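Local coordinates for UPF0098 protein YbcL (Escherichia coli, PDB 1FUX) that is of unknown function but belongs to the phosphatidylethanolamine-binding protein family, whose mammalian members include a Raf kinase inhibitor, at residues A[10-15]-A[155-160]; A[51-56]-A[119-124]; A[30-35]-A[78-83]. All coordinates share one frame; numbering follows the deposited sequence. Where two conformers were deposited one is given.

Interaction 1: residues A[10-15]-A[155-160]; sequences IKTGEQ and AEITPV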
loop_
_atom_site.group_PDB
_atom_site.type_symbol
_atom_site.label_atom_id
_atom_site.label_comp_id
_atom_site.label_asym_id
_atom_site.label_seq_id
_atom_site.Cartn_x
_atom_site.Cartn_y
_atom_site.Cartn_z
ATOM N N ILE A 10 -12.309 -9.767 19.175
ATOM C CA ILE A 10 -11.294 -10.529 18.457
ATOM C C ILE A 10 -10.240 -11.050 19.440
ATOM O O ILE A 10 -10.082 -10.475 20.525
ATOM C CB ILE A 10 -10.601 -9.709 17.350
ATOM C CG1 ILE A 10 -9.937 -8.463 17.929
ATOM C CG2 ILE A 10 -11.632 -9.369 16.258
ATOM C CD1 ILE A 10 -8.960 -7.714 17.026
ATOM N N LYS A 11 -9.564 -12.095 19.012
ATOM C CA LYS A 11 -8.532 -12.692 19.872
ATOM C C LYS A 11 -7.397 -13.279 19.044
ATOM O O LYS A 11 -7.674 -13.914 18.029
ATOM C CB LYS A 11 -9.184 -13.837 20.655
ATOM C CG LYS A 11 -8.446 -14.302 21.900
ATOM C CD LYS A 11 -9.467 -14.789 22.949
ATOM C CE LYS A 11 -9.702 -13.680 23.967
ATOM N NZ LYS A 11 -11.090 -13.630 24.503
ATOM N N THR A 12 -6.158 -13.146 19.504
ATOM C CA THR A 12 -5.049 -13.718 18.712
ATOM C C THR A 12 -5.234 -15.180 18.382
ATOM O O THR A 12 -5.521 -16.059 19.209
ATOM C CB THR A 12 -3.745 -13.449 19.482
ATOM O OG1 THR A 12 -3.529 -12.038 19.546
ATOM C CG2 THR A 12 -2.588 -14.188 18.796
ATOM N N GLY A 13 -5.053 -15.534 17.111
ATOM C CA GLY A 13 -5.129 -16.830 16.515
ATOM C C GLY A 13 -6.510 -17.411 16.277
ATOM O O GLY A 13 -6.643 -18.503 15.764
ATOM N N GLU A 14 -7.573 -16.749 16.686
ATOM C CA GLU A 14 -8.939 -17.214 16.531
ATOM C C GLU A 14 -9.575 -16.656 15.247
ATOM O O GLU A 14 -9.329 -15.483 14.996
ATOM C CB GLU A 14 -9.781 -16.644 17.673
ATOM C CG GLU A 14 -9.326 -17.158 19.022
ATOM C CD GLU A 14 -10.273 -18.254 19.495
ATOM O OE1 GLU A 14 -11.483 -18.129 19.179
ATOM O OE2 GLU A 14 -9.760 -19.158 20.180
ATOM N N GLN A 15 -10.379 -17.480 14.609
ATOM C CA GLN A 15 -11.110 -17.109 13.411
ATOM C C GLN A 15 -12.044 -15.927 13.619
ATOM O O GLN A 15 -12.867 -15.785 14.528
ATOM C CB GLN A 15 -11.913 -18.334 12.917
ATOM C CG GLN A 15 -12.685 -18.085 11.645
ATOM C CD GLN A 15 -12.075 -18.418 10.317
ATOM O OE1 GLN A 15 -10.872 -18.451 10.050
ATOM N NE2 GLN A 15 -12.978 -18.697 9.375
ATOM N N ALA A 155 0.956 -2.199 20.819
ATOM C CA ALA A 155 0.417 -3.438 21.290
ATOM C C ALA A 155 -0.504 -3.993 20.179
ATOM O O ALA A 155 -1.158 -3.177 19.522
ATOM C CB ALA A 155 -0.427 -3.289 22.556
ATOM N N GLU A 156 -0.580 -5.280 20.056
ATOM C CA GLU A 156 -1.414 -5.788 18.953
ATOM C C GLU A 156 -2.112 -7.087 19.255
ATOM O O GLU A 156 -1.779 -7.863 20.166
ATOM C CB GLU A 156 -0.467 -5.879 17.732
ATOM C CG GLU A 156 0.506 -7.019 17.808
ATOM C CD GLU A 156 1.684 -6.915 16.859
ATOM O OE1 GLU A 156 1.740 -7.653 15.857
ATOM O OE2 GLU A 156 2.583 -6.088 17.140
ATOM N N ILE A 157 -3.230 -7.304 18.550
ATOM C CA ILE A 157 -3.970 -8.554 18.573
ATOM C C ILE A 157 -3.988 -9.112 17.147
ATOM O O ILE A 157 -4.233 -8.310 16.253
ATOM C CB ILE A 157 -5.457 -8.409 18.988
ATOM C CG1 ILE A 157 -5.431 -7.609 20.306
ATOM C CG2 ILE A 157 -6.088 -9.778 19.157
ATOM C CD1 ILE A 157 -6.743 -6.926 20.620
ATOM N N THR A 158 -3.775 -10.393 16.966
ATOM C CA THR A 158 -3.702 -10.968 15.625
ATOM C C THR A 158 -4.616 -12.150 15.367
ATOM O O THR A 158 -4.205 -13.330 15.290
ATOM C CB THR A 158 -2.223 -11.400 15.371
ATOM O OG1 THR A 158 -1.315 -10.341 15.690
ATOM C CG2 THR A 158 -1.967 -11.756 13.913
ATOM N N PRO A 159 -5.892 -11.866 15.071
ATOM C CA PRO A 159 -6.855 -12.863 14.677
ATOM C C PRO A 159 -6.533 -13.363 13.273
ATOM O O PRO A 159 -5.655 -12.819 12.581
ATOM C CB PRO A 159 -8.211 -12.136 14.678
ATOM C CG PRO A 159 -7.871 -10.680 14.524
ATOM C CD PRO A 159 -6.502 -10.523 15.146
ATOM N N VAL A 160 -7.206 -14.452 12.899
ATOM C CA VAL A 160 -6.945 -15.077 11.598
ATOM C C VAL A 160 -8.270 -15.204 10.848
ATOM O O VAL A 160 -9.327 -15.039 11.458
ATOM C CB VAL A 160 -6.289 -16.464 11.710
ATOM C CG1 VAL A 160 -4.903 -16.378 12.363
ATOM C CG2 VAL A 160 -7.109 -17.451 12.539
#
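Thr12 and Gly13 meet Thr158 through both polar atoms of its backbone, and a third hydrogen bond follows two residues on. Thr158 N gives a nearly straight bond (173°) to Thr12 OG1 at 3.1 Å; the hydroxyl lies beside its own backbone N and anti to its carbonyl carbon (chi1 -64°), which puts it within reach of Thr158 N. Thr158 O accepts from Gly13 N at 3.0 Å, the donor standing above the carbonyl plane. Val160 N reaches Glu14 O at 3.2 Å, and at the end of the contact Gln15 and Val160 form a single beta bridge.

The loop is shaped for this by a type II turn from Lys11 to Glu14, closed by Glu14 N to Lys11 O. Gly13 occupies its third position with positive phi (76°), which favours glycine.

The apolar contact is made by Ile10, whose CD1 spans two residues, touching Pro159 CG at 4.0 Å and Ile157 CB at 4.1 Å. Methyl groups also lie against the loop's backbone: Ile157 CG2 is 3.4 Å from Thr12 N, and Val160 CG2 is 3.4 Å from Gly13 O. Phe122 of strand 118-127 touches both Ile10 and Pro159, continuing the apolar group inward.

Strand 151-161 is an outermost strand of the five-stranded sheet. Ile157 and Pro159 bond to strand 118-127 on one side, whereas Thr158 N and O and Val160 N are turned to the 10-15 loop. A hydroxyl and irregular backbone thus stand in for a neighbouring strand, satisfying polar edge atoms while Ile10 packs against Ile157 and Pro159.

Interaction 2: residues A[51-56]-A[119-124]; sequences TVYDPD and HYQFKV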
loop_
_atom_site.group_PDB
_atom_site.type_symbol
_atom_site.label_atom_id
_atom_site.label_comp_id
_atom_site.label_asym_id
_atom_site.label_seq_id
_atom_site.Cartn_x
_atom_site.Cartn_y
_atom_site.Cartn_z
ATOM N N THR A 51 -3.937 0.638 13.563
ATOM C CA THR A 51 -3.778 0.217 12.167
ATOM C C THR A 51 -4.185 -1.236 12.104
ATOM O O THR A 51 -4.070 -2.010 13.059
ATOM C CB THR A 51 -2.346 0.354 11.575
ATOM O OG1 THR A 51 -1.384 -0.320 12.395
ATOM C CG2 THR A 51 -1.961 1.826 11.396
ATOM N N VAL A 52 -4.609 -1.715 10.891
ATOM C CA VAL A 52 -4.991 -3.091 10.692
ATOM C C VAL A 52 -4.311 -3.468 9.358
ATOM O O VAL A 52 -4.543 -2.797 8.333
ATOM C CB VAL A 52 -6.498 -3.362 10.591
ATOM C CG1 VAL A 52 -6.764 -4.838 10.343
ATOM C CG2 VAL A 52 -7.187 -2.828 11.867
ATOM N N TYR A 53 -3.469 -4.478 9.439
ATOM C CA TYR A 53 -2.636 -4.851 8.289
ATOM C C TYR A 53 -2.532 -6.350 8.110
ATOM O O TYR A 53 -2.460 -7.058 9.120
ATOM C CB TYR A 53 -1.224 -4.300 8.520
ATOM C CG TYR A 53 -0.265 -4.516 7.331
ATOM C CD1 TYR A 53 -0.322 -3.695 6.212
ATOM C CD2 TYR A 53 0.695 -5.468 7.424
ATOM C CE1 TYR A 53 0.578 -3.929 5.157
ATOM C CE2 TYR A 53 1.647 -5.688 6.412
ATOM C CZ TYR A 53 1.532 -4.912 5.282
ATOM O OH TYR A 53 2.482 -5.102 4.258
ATOM N N ASP A 54 -2.610 -6.800 6.857
ATOM C CA ASP A 54 -2.438 -8.228 6.563
ATOM C C ASP A 54 -1.194 -8.377 5.698
ATOM O O ASP A 54 -1.206 -8.108 4.511
ATOM C CB ASP A 54 -3.685 -8.678 5.771
ATOM C CG ASP A 54 -3.563 -10.100 5.267
ATOM O OD1 ASP A 54 -2.649 -10.848 5.671
ATOM O OD2 ASP A 54 -4.406 -10.472 4.400
ATOM N N PRO A 55 -0.128 -8.959 6.273
ATOM C CA PRO A 55 1.096 -9.192 5.541
ATOM C C PRO A 55 0.979 -10.345 4.553
ATOM O O PRO A 55 1.834 -10.400 3.666
ATOM C CB PRO A 55 2.070 -9.494 6.660
ATOM C CG PRO A 55 1.269 -10.093 7.773
ATOM C CD PRO A 55 -0.089 -9.368 7.712
ATOM N N ASP A 56 -0.033 -11.221 4.669
ATOM C CA ASP A 56 -0.139 -12.370 3.779
ATOM C C ASP A 56 -0.908 -12.107 2.497
ATOM O O ASP A 56 -1.026 -13.021 1.654
ATOM C CB ASP A 56 -0.864 -13.493 4.585
ATOM C CG ASP A 56 -0.083 -13.918 5.823
ATOM O OD1 ASP A 56 1.153 -14.088 5.686
ATOM O OD2 ASP A 56 -0.673 -14.048 6.930
ATOM N N HIS A 119 -3.208 -13.620 8.730
ATOM C CA HIS A 119 -3.038 -13.070 10.070
ATOM C C HIS A 119 -3.312 -11.588 10.019
ATOM O O HIS A 119 -2.544 -10.863 9.362
ATOM C CB HIS A 119 -1.542 -13.342 10.379
ATOM C CG HIS A 119 -1.395 -14.827 10.556
ATOM N ND1 HIS A 119 -1.172 -15.644 9.447
ATOM C CD2 HIS A 119 -1.499 -15.620 11.642
ATOM C CE1 HIS A 119 -1.112 -16.906 9.856
ATOM N NE2 HIS A 119 -1.306 -16.903 11.171
ATOM N N TYR A 120 -4.378 -11.093 10.609
ATOM C CA TYR A 120 -4.720 -9.683 10.527
ATOM C C TYR A 120 -4.161 -8.982 11.759
ATOM O O TYR A 120 -4.629 -9.349 12.860
ATOM C CB TYR A 120 -6.266 -9.505 10.460
ATOM C CG TYR A 120 -6.700 -10.160 9.170
ATOM C CD1 TYR A 120 -6.985 -11.513 9.115
ATOM C CD2 TYR A 120 -6.807 -9.383 8.004
ATOM C CE1 TYR A 120 -7.362 -12.121 7.922
ATOM C CE2 TYR A 120 -7.149 -10.000 6.786
ATOM C CZ TYR A 120 -7.443 -11.343 6.778
ATOM O OH TYR A 120 -7.778 -12.001 5.607
ATOM N N GLN A 121 -3.164 -8.142 11.583
ATOM C CA GLN A 121 -2.546 -7.479 12.741
ATOM C C GLN A 121 -3.310 -6.220 13.082
ATOM O O GLN A 121 -3.307 -5.210 12.361
ATOM C CB GLN A 121 -1.070 -7.144 12.481
ATOM C CG GLN A 121 -0.228 -8.225 11.861
ATOM C CD GLN A 121 1.090 -7.992 11.188
ATOM O OE1 GLN A 121 1.999 -8.862 11.209
ATOM N NE2 GLN A 121 1.416 -6.905 10.515
ATOM N N PHE A 122 -3.987 -6.257 14.244
ATOM C CA PHE A 122 -4.728 -5.115 14.775
ATOM C C PHE A 122 -3.757 -4.512 15.792
ATOM O O PHE A 122 -3.491 -5.125 16.837
ATOM C CB PHE A 122 -6.030 -5.499 15.494
ATOM C CG PHE A 122 -7.159 -5.870 14.567
ATOM C CD1 PHE A 122 -7.133 -7.054 13.825
ATOM C CD2 PHE A 122 -8.228 -5.005 14.473
ATOM C CE1 PHE A 122 -8.203 -7.336 12.971
ATOM C CE2 PHE A 122 -9.295 -5.280 13.622
ATOM C CZ PHE A 122 -9.262 -6.467 12.902
ATOM N N LYS A 123 -3.277 -3.317 15.498
ATOM C CA LYS A 123 -2.233 -2.724 16.314
ATOM C C LYS A 123 -2.549 -1.330 16.800
ATOM O O LYS A 123 -3.012 -0.446 16.082
ATOM C CB LYS A 123 -0.992 -2.686 15.375
ATOM C CG LYS A 123 0.288 -2.049 15.951
ATOM C CD LYS A 123 1.395 -2.640 15.049
ATOM C CE LYS A 123 2.739 -1.971 15.200
ATOM N NZ LYS A 123 3.659 -2.449 14.099
ATOM N N VAL A 124 -2.366 -1.101 18.131
ATOM C CA VAL A 124 -2.550 0.223 18.659
ATOM C C VAL A 124 -1.186 0.861 18.921
ATOM O O VAL A 124 -0.284 0.184 19.427
ATOM C CB VAL A 124 -3.325 0.172 20.030
ATOM C CG1 VAL A 124 -3.617 1.616 20.384
ATOM C CG2 VAL A 124 -4.585 -0.653 19.808
HETATM O O HOH W 1 -1.302 -2.982 11.786
#
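Val52 and Phe122 face each other as a non-hydrogen-bonded pair in the antiparallel heart of the five-stranded sheet of the phosphatidylethanolamine-binding protein fold. Strands 51-54 and 121-124 run at 153° to one another, their axes 4.8 Å apart at the closest. Two hydrogen-bonded pairs enclose Val52 and Phe122. Thr51 and Lys123 exchange N-H to O bonds in both directions, each 2.9 Å between N of one and O of the other. Tyr53 and Gln121 do likewise.

The apolar contact is a CH-pi arrangement. Val52 CG1, anti to its backbone N (chi1 178°), sits over the centre of the Phe122 ring, 3.9 Å from the centroid, and CG2 meets the same ring at CD2, 3.6 Å away. On the face carrying Tyr53 and Gln121, the two side chains lie alongside one another, with Gln121 NE2 at the edge of the tyrosine ring near CD2. Tyr53 OH itself is bonded to Ser61 O, and Tyr53 also packs on Gly60 of the second subunit. A water joins Thr51 OG1 to Gln121 O; the hydroxyl also receives Trp125 NE1.

At the end of the contact, the Asp54-Pro55-Asp56 sequence matches a family signature that borders the anion-binding pocket in relatives. Asp54 OD1 accepts from Asp56 N at 2.8 Å, an Asx turn; Asp56 closes it and meets His119. Asp56 OD1 pairs with Lys116, which probably helps hold the carboxylate in place. Its other oxygen carries two bonds: Asp56 OD2 takes His119 N at 3.1 Å, nearly in line with its C-O bond, and His119 ND1 at 3.0 Å on the syn side, within the imidazole plane, with ring and carboxylate turned 74° apart.

Interaction 3: residues A[30-35]-A[78-83]; sequences GNTSPS and LPVDAG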
loop_
_atom_site.group_PDB
_atom_site.type_symbol
_atom_site.label_atom_id
_atom_site.label_comp_id
_atom_site.label_asym_id
_atom_site.label_seq_id
_atom_site.Cartn_x
_atom_site.Cartn_y
_atom_site.Cartn_z
ATOM N N GLY A 30 -20.109 -8.355 7.682
ATOM C CA GLY A 30 -20.665 -7.192 8.346
ATOM C C GLY A 30 -19.804 -5.942 8.192
ATOM O O GLY A 30 -20.246 -4.835 8.502
ATOM N N ASN A 31 -18.559 -6.114 7.766
ATOM C CA ASN A 31 -17.596 -5.019 7.609
ATOM C C ASN A 31 -17.564 -4.035 8.757
ATOM O O ASN A 31 -17.645 -2.808 8.587
ATOM C CB ASN A 31 -17.878 -4.385 6.222
ATOM C CG ASN A 31 -16.702 -3.607 5.652
ATOM O OD1 ASN A 31 -15.537 -3.926 5.901
ATOM N ND2 ASN A 31 -16.928 -2.518 4.927
ATOM N N THR A 32 -17.516 -4.540 10.008
ATOM C CA THR A 32 -17.519 -3.684 11.188
ATOM C C THR A 32 -16.196 -3.824 11.972
ATOM O O THR A 32 -15.821 -4.968 12.131
ATOM C CB THR A 32 -18.634 -4.162 12.155
ATOM O OG1 THR A 32 -19.900 -3.934 11.477
ATOM C CG2 THR A 32 -18.712 -3.357 13.437
ATOM N N SER A 33 -15.654 -2.717 12.450
ATOM C CA SER A 33 -14.394 -2.811 13.195
ATOM C C SER A 33 -14.708 -3.324 14.596
ATOM O O SER A 33 -15.730 -2.968 15.154
ATOM C CB SER A 33 -13.772 -1.442 13.317
ATOM O OG SER A 33 -14.607 -0.447 13.899
ATOM N N PRO A 34 -13.859 -4.198 15.114
ATOM C CA PRO A 34 -14.030 -4.633 16.511
ATOM C C PRO A 34 -13.634 -3.581 17.518
ATOM O O PRO A 34 -12.819 -2.671 17.275
ATOM C CB PRO A 34 -13.075 -5.840 16.522
ATOM C CG PRO A 34 -11.920 -5.326 15.699
ATOM C CD PRO A 34 -12.622 -4.738 14.472
ATOM N N SER A 35 -14.188 -3.679 18.757
ATOM C CA SER A 35 -13.786 -2.755 19.799
ATOM C C SER A 35 -12.344 -3.105 20.207
ATOM O O SER A 35 -11.878 -4.208 19.996
ATOM C CB SER A 35 -14.647 -2.818 21.080
ATOM O OG SER A 35 -14.491 -4.112 21.664
ATOM N N LEU A 78 -11.841 2.268 21.558
ATOM C CA LEU A 78 -12.564 2.402 20.309
ATOM C C LEU A 78 -13.743 1.440 20.424
ATOM O O LEU A 78 -13.609 0.224 20.510
ATOM C CB LEU A 78 -11.725 2.018 19.080
ATOM C CG LEU A 78 -10.710 3.090 18.672
ATOM C CD1 LEU A 78 -10.129 2.719 17.286
ATOM C CD2 LEU A 78 -11.271 4.476 18.634
ATOM N N PRO A 79 -14.940 1.977 20.224
ATOM C CA PRO A 79 -16.117 1.116 20.247
ATOM C C PRO A 79 -16.275 0.320 18.971
ATOM O O PRO A 79 -15.646 0.687 17.927
ATOM C CB PRO A 79 -17.291 2.102 20.401
ATOM C CG PRO A 79 -16.784 3.381 19.871
ATOM C CD PRO A 79 -15.261 3.381 20.047
ATOM N N VAL A 80 -17.109 -0.702 19.024
ATOM C CA VAL A 80 -17.430 -1.483 17.813
ATOM C C VAL A 80 -17.976 -0.533 16.725
ATOM O O VAL A 80 -18.624 0.457 17.031
ATOM C CB VAL A 80 -18.512 -2.538 18.034
ATOM C CG1 VAL A 80 -18.999 -3.162 16.719
ATOM C CG2 VAL A 80 -18.010 -3.679 18.906
ATOM N N ASP A 81 -17.481 -0.805 15.503
ATOM C CA ASP A 81 -17.869 0.016 14.354
ATOM C C ASP A 81 -17.322 1.417 14.390
ATOM O O ASP A 81 -17.786 2.230 13.558
ATOM C CB ASP A 81 -19.415 0.013 14.177
ATOM C CG ASP A 81 -19.833 0.169 12.740
ATOM O OD1 ASP A 81 -19.085 -0.132 11.773
ATOM O OD2 ASP A 81 -20.996 0.578 12.526
ATOM N N ALA A 82 -16.309 1.798 15.166
ATOM C CA ALA A 82 -15.736 3.118 15.140
ATOM C C ALA A 82 -15.161 3.432 13.722
ATOM O O ALA A 82 -15.066 4.599 13.368
ATOM C CB ALA A 82 -14.569 3.198 16.127
ATOM N N GLY A 83 -14.824 2.406 12.962
ATOM C CA GLY A 83 -14.242 2.624 11.639
ATOM C C GLY A 83 -15.231 2.759 10.515
ATOM O O GLY A 83 -14.792 2.646 9.326
HETATM O O HOH W 2 -19.815 -0.709 9.222
HETATM O O HOH W 3 -16.410 -0.156 11.076
HETATM O O HOH W 4 -13.622 -0.234 16.434
#
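A type II beta turn, Pro79 to Ala82, docks against the loop of Ser33. Its amide Asp81 N gives a straight bond (179°) to Ser33 O at 2.8 Å. Beyond the turn, Gly83 N bonds to Ser33 OG at 3.0 Å; the hydroxyl, placed between its own backbone N and carbonyl carbon (chi1 55°), is thereby brought to Gly83 N, and it donates to a water that in turn serves Pro34 O and Pro79 O.

The two loops flank short strands of the small antiparallel sheet: residues 30-35 lead into strand 36-39, and residues 78-83 leave strand 77-78. Ser35 CA, at the sheet end, makes a CA-H...O contact of 3.1 Å with Leu78 O.

Thr32 crosses the acid of Asp81 at about a right angle. Its CG2 presses on Val80 CG1 at a tight 3.3 Å and on Asp81 CB at 3.5 Å, while OG1 bonds back to Gly30 O. An alanine here would probably open a gap beside Val80 and the Asp81 side chain, and leave Gly30 O without its hydroxyl partner. Two waters link Asp81 OD1 to Asn31 O and Ser33 N; its OD2 forms salt bridges with Lys89 and Arg84.

In the fold
Interactions 1 and 2 share the five-stranded sheet: strand 118-127 lies between strands 47-54 and 151-161, and Ile157 N probably bonds to Phe122 O. Interaction 2, whose centre lies about 7 Å from the centre of the chain, has regular paired backbones; interaction 1, its centre about 12 Å from that point and half its touching residues exposed, finishes the sheet's edge with an irregular loop. Interaction 3 is buried without being strand pairing, and it combines one backbone bond with a serine hydroxyl and bridging waters. Pro34 ties it to the others, touching Ile10 of interaction 1 at 3.8 Å (CB to CG2) and packing on the Phe122 ring of interaction 2. Along the chain, interactions 2 and 3 both nest within the loop closed by interaction 1.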